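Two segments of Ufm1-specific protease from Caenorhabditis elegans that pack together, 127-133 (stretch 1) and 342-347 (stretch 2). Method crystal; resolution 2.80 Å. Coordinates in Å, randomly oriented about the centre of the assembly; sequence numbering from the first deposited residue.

Stretch 1, residues 127-133: ASCVSRV
Stretch 2 (342-347) ALHSES

Residues 127-133 form a β-strand that continues later in the chain. Residues 342-347 have no regular helix or strand; His344 to Ser347 form a type I β turn. The touching parts, Ser128 to Arg132 and Leu343 to Glu346, run in nearly the same direction, 19° apart. The register is set by Val130 and His344, whose CA atoms lie 6.4 Å apart. No direct hydrogen bond crosses between the stretches, so side-chain packing and one bridging water hold them together. The contact buries 316 Å², both sides summed.

The strand is extended, with phi/psi of -105/116 at Ser128, -143/149 at Val130 and -85/138 at Arg132. Its alternation points the CA-to-CB bonds of Ser128, Val130 and Arg132 toward stretch 2. Ser131 points away, and Ala127, Cys129 and Val133 are out of reach.

Ala342 (-110/91) leads in without touching the strand. Leu343 (-94/-32) points toward it with chi1 m and chi2 t. Its CD1 lies 4.3 Å from CB of Ser128, whose chi1 is m. The serine is compact, and its OG is hydrogen-bonded elsewhere in the structure. Val130, with chi1 p, places CG1 4.0 Å from the backbone O of Leu343. Leu343, Ser128 and Val130 are buried, which suits the aliphatic leucine and valine.

His344 (-94/140) is the centre of the contact. It is buried, with chi1 t at -164° and chi2 at -104°. Its CB is 3.9 Å from CG2 of Val130, so the branched valine packs against both Leu343 and His344. The imidazole reaches along the strand. CD2 of His344 lies 4.1 Å from CA of Ser131, and CE1 of His344 lies 3.4 Å from CG of Arg132. The backbone N of Arg132 sits over one face of the ring. The ring thus meets the backbone at Ser131 although that side chain points away.

Ser345 (-68/-22, chi1 p) is exposed and does not touch the strand. With Glu346 (-96/18) it occupies the middle of the turn, which the hydrogen bond from Ser347 N to His344 O, 3.0 Å, closes.

Glu346 points toward the strand with chi1 m, chi2 t and chi3 8°. Its OE1 lies 3.3 Å from CD of Arg132. NH1 of Arg132 is 4.3 Å from OE1 of Glu346, beyond a salt bridge, but the opposite charges are near each other. The backbone O of Glu346 lies over one face of the guanidinium. Arg132 has chi1 -92°, chi2 t at -153°, chi3 132° and chi4 -173°. These long polar side chains suit the more exposed end of the contact.

Ser347 (-92/146, chi1 m) points sideways and is linked through water. Water 1 accepts weak hydrogen bonds from Arg132 NE at 2.7 Å and His344 ND1 at 3.3 Å. It also hydrogen-bonds Ser347 OG at 3.0 Å. The water therefore joins the arginine to both ends of the turn.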

# COMPACT_ATOMS: atom_id res chain seq x y z
N ALA A 127 -7.07 -12.86 3.59
CA ALA A 127 -5.98 -13.07 2.65
C ALA A 127 -6.37 -12.49 1.28
O ALA A 127 -7.55 -12.20 1.05
CB ALA A 127 -5.65 -14.55 2.54
N SER A 128 -5.40 -12.31 0.40
CA SER A 128 -5.67 -11.93 -0.98
C SER A 128 -5.49 -13.10 -1.93
O SER A 128 -4.38 -13.59 -2.05
CB SER A 128 -4.72 -10.82 -1.43
OG SER A 128 -5.08 -9.59 -0.85
N CYS A 129 -6.56 -13.55 -2.59
CA CYS A 129 -6.43 -14.48 -3.72
C CYS A 129 -6.10 -13.73 -4.99
O CYS A 129 -6.67 -12.67 -5.23
CB CYS A 129 -7.73 -15.22 -3.96
SG CYS A 129 -8.33 -16.05 -2.52
N VAL A 130 -5.22 -14.26 -5.83
CA VAL A 130 -4.85 -13.55 -7.05
C VAL A 130 -4.63 -14.48 -8.25
O VAL A 130 -4.24 -15.63 -8.09
CB VAL A 130 -3.59 -12.71 -6.77
CG1 VAL A 130 -2.48 -13.60 -6.33
CG2 VAL A 130 -3.17 -11.93 -7.98
N SER A 131 -4.90 -14.00 -9.46
CA SER A 131 -4.60 -14.75 -10.67
C SER A 131 -4.34 -13.80 -11.83
O SER A 131 -4.80 -12.67 -11.80
CB SER A 131 -5.72 -15.73 -11.01
OG SER A 131 -6.93 -15.05 -11.29
N ARG A 132 -3.56 -14.23 -12.82
CA ARG A 132 -3.41 -13.48 -14.07
C ARG A 132 -4.54 -13.88 -14.98
O ARG A 132 -4.91 -15.06 -15.08
CB ARG A 132 -2.13 -13.83 -14.79
CG ARG A 132 -1.00 -12.98 -14.45
CD ARG A 132 -0.01 -12.92 -15.61
NE ARG A 132 0.34 -11.53 -15.85
CZ ARG A 132 1.07 -11.11 -16.87
NH1 ARG A 132 1.53 -12.00 -17.74
NH2 ARG A 132 1.31 -9.79 -17.01
N VAL A 133 -5.11 -12.89 -15.64
CA VAL A 133 -6.22 -13.13 -16.53
C VAL A 133 -6.00 -12.27 -17.75
O VAL A 133 -5.54 -11.14 -17.62
CB VAL A 133 -7.52 -12.71 -15.89
CG1 VAL A 133 -8.61 -12.95 -16.85
CG2 VAL A 133 -7.77 -13.48 -14.61
N ALA A 342 3.31 -6.44 -5.17
CA ALA A 342 3.54 -7.46 -6.17
C ALA A 342 2.98 -8.74 -5.59
O ALA A 342 3.66 -9.48 -4.85
CB ALA A 342 5.02 -7.57 -6.46
N LEU A 343 1.71 -8.99 -5.88
CA LEU A 343 1.04 -10.09 -5.21
C LEU A 343 1.15 -11.32 -6.09
O LEU A 343 1.24 -12.46 -5.59
CB LEU A 343 -0.42 -9.74 -4.90
CG LEU A 343 -0.70 -8.46 -4.09
CD1 LEU A 343 -2.17 -8.30 -3.89
CD2 LEU A 343 -0.01 -8.43 -2.74
N HIS A 344 1.16 -11.09 -7.40
CA HIS A 344 1.30 -12.20 -8.32
C HIS A 344 2.76 -12.41 -8.70
O HIS A 344 3.51 -11.44 -8.91
CB HIS A 344 0.43 -12.01 -9.56
CG HIS A 344 0.24 -13.28 -10.35
ND1 HIS A 344 0.91 -13.53 -11.53
CD2 HIS A 344 -0.52 -14.37 -10.11
CE1 HIS A 344 0.56 -14.72 -11.98
NE2 HIS A 344 -0.31 -15.24 -11.14
N SER A 345 3.16 -13.67 -8.78
CA SER A 345 4.56 -14.00 -9.01
C SER A 345 5.03 -13.61 -10.41
O SER A 345 6.23 -13.44 -10.65
CB SER A 345 4.79 -15.49 -8.76
OG SER A 345 3.89 -16.28 -9.50
N GLU A 346 4.10 -13.46 -11.33
CA GLU A 346 4.46 -13.06 -12.69
C GLU A 346 4.31 -11.56 -12.87
O GLU A 346 4.22 -11.06 -13.99
CB GLU A 346 3.61 -13.82 -13.72
CG GLU A 346 3.97 -15.30 -13.85
CD GLU A 346 2.94 -16.11 -14.64
OE1 GLU A 346 2.00 -15.51 -15.23
OE2 GLU A 346 3.07 -17.37 -14.67
N SER A 347 4.25 -10.83 -11.76
CA SER A 347 4.12 -9.38 -11.86
C SER A 347 5.50 -8.75 -11.85
O SER A 347 6.44 -9.26 -11.19
CB SER A 347 3.26 -8.82 -10.73
OG SER A 347 1.88 -9.06 -10.96
O HOH W 1 0.90 -10.70 -13.31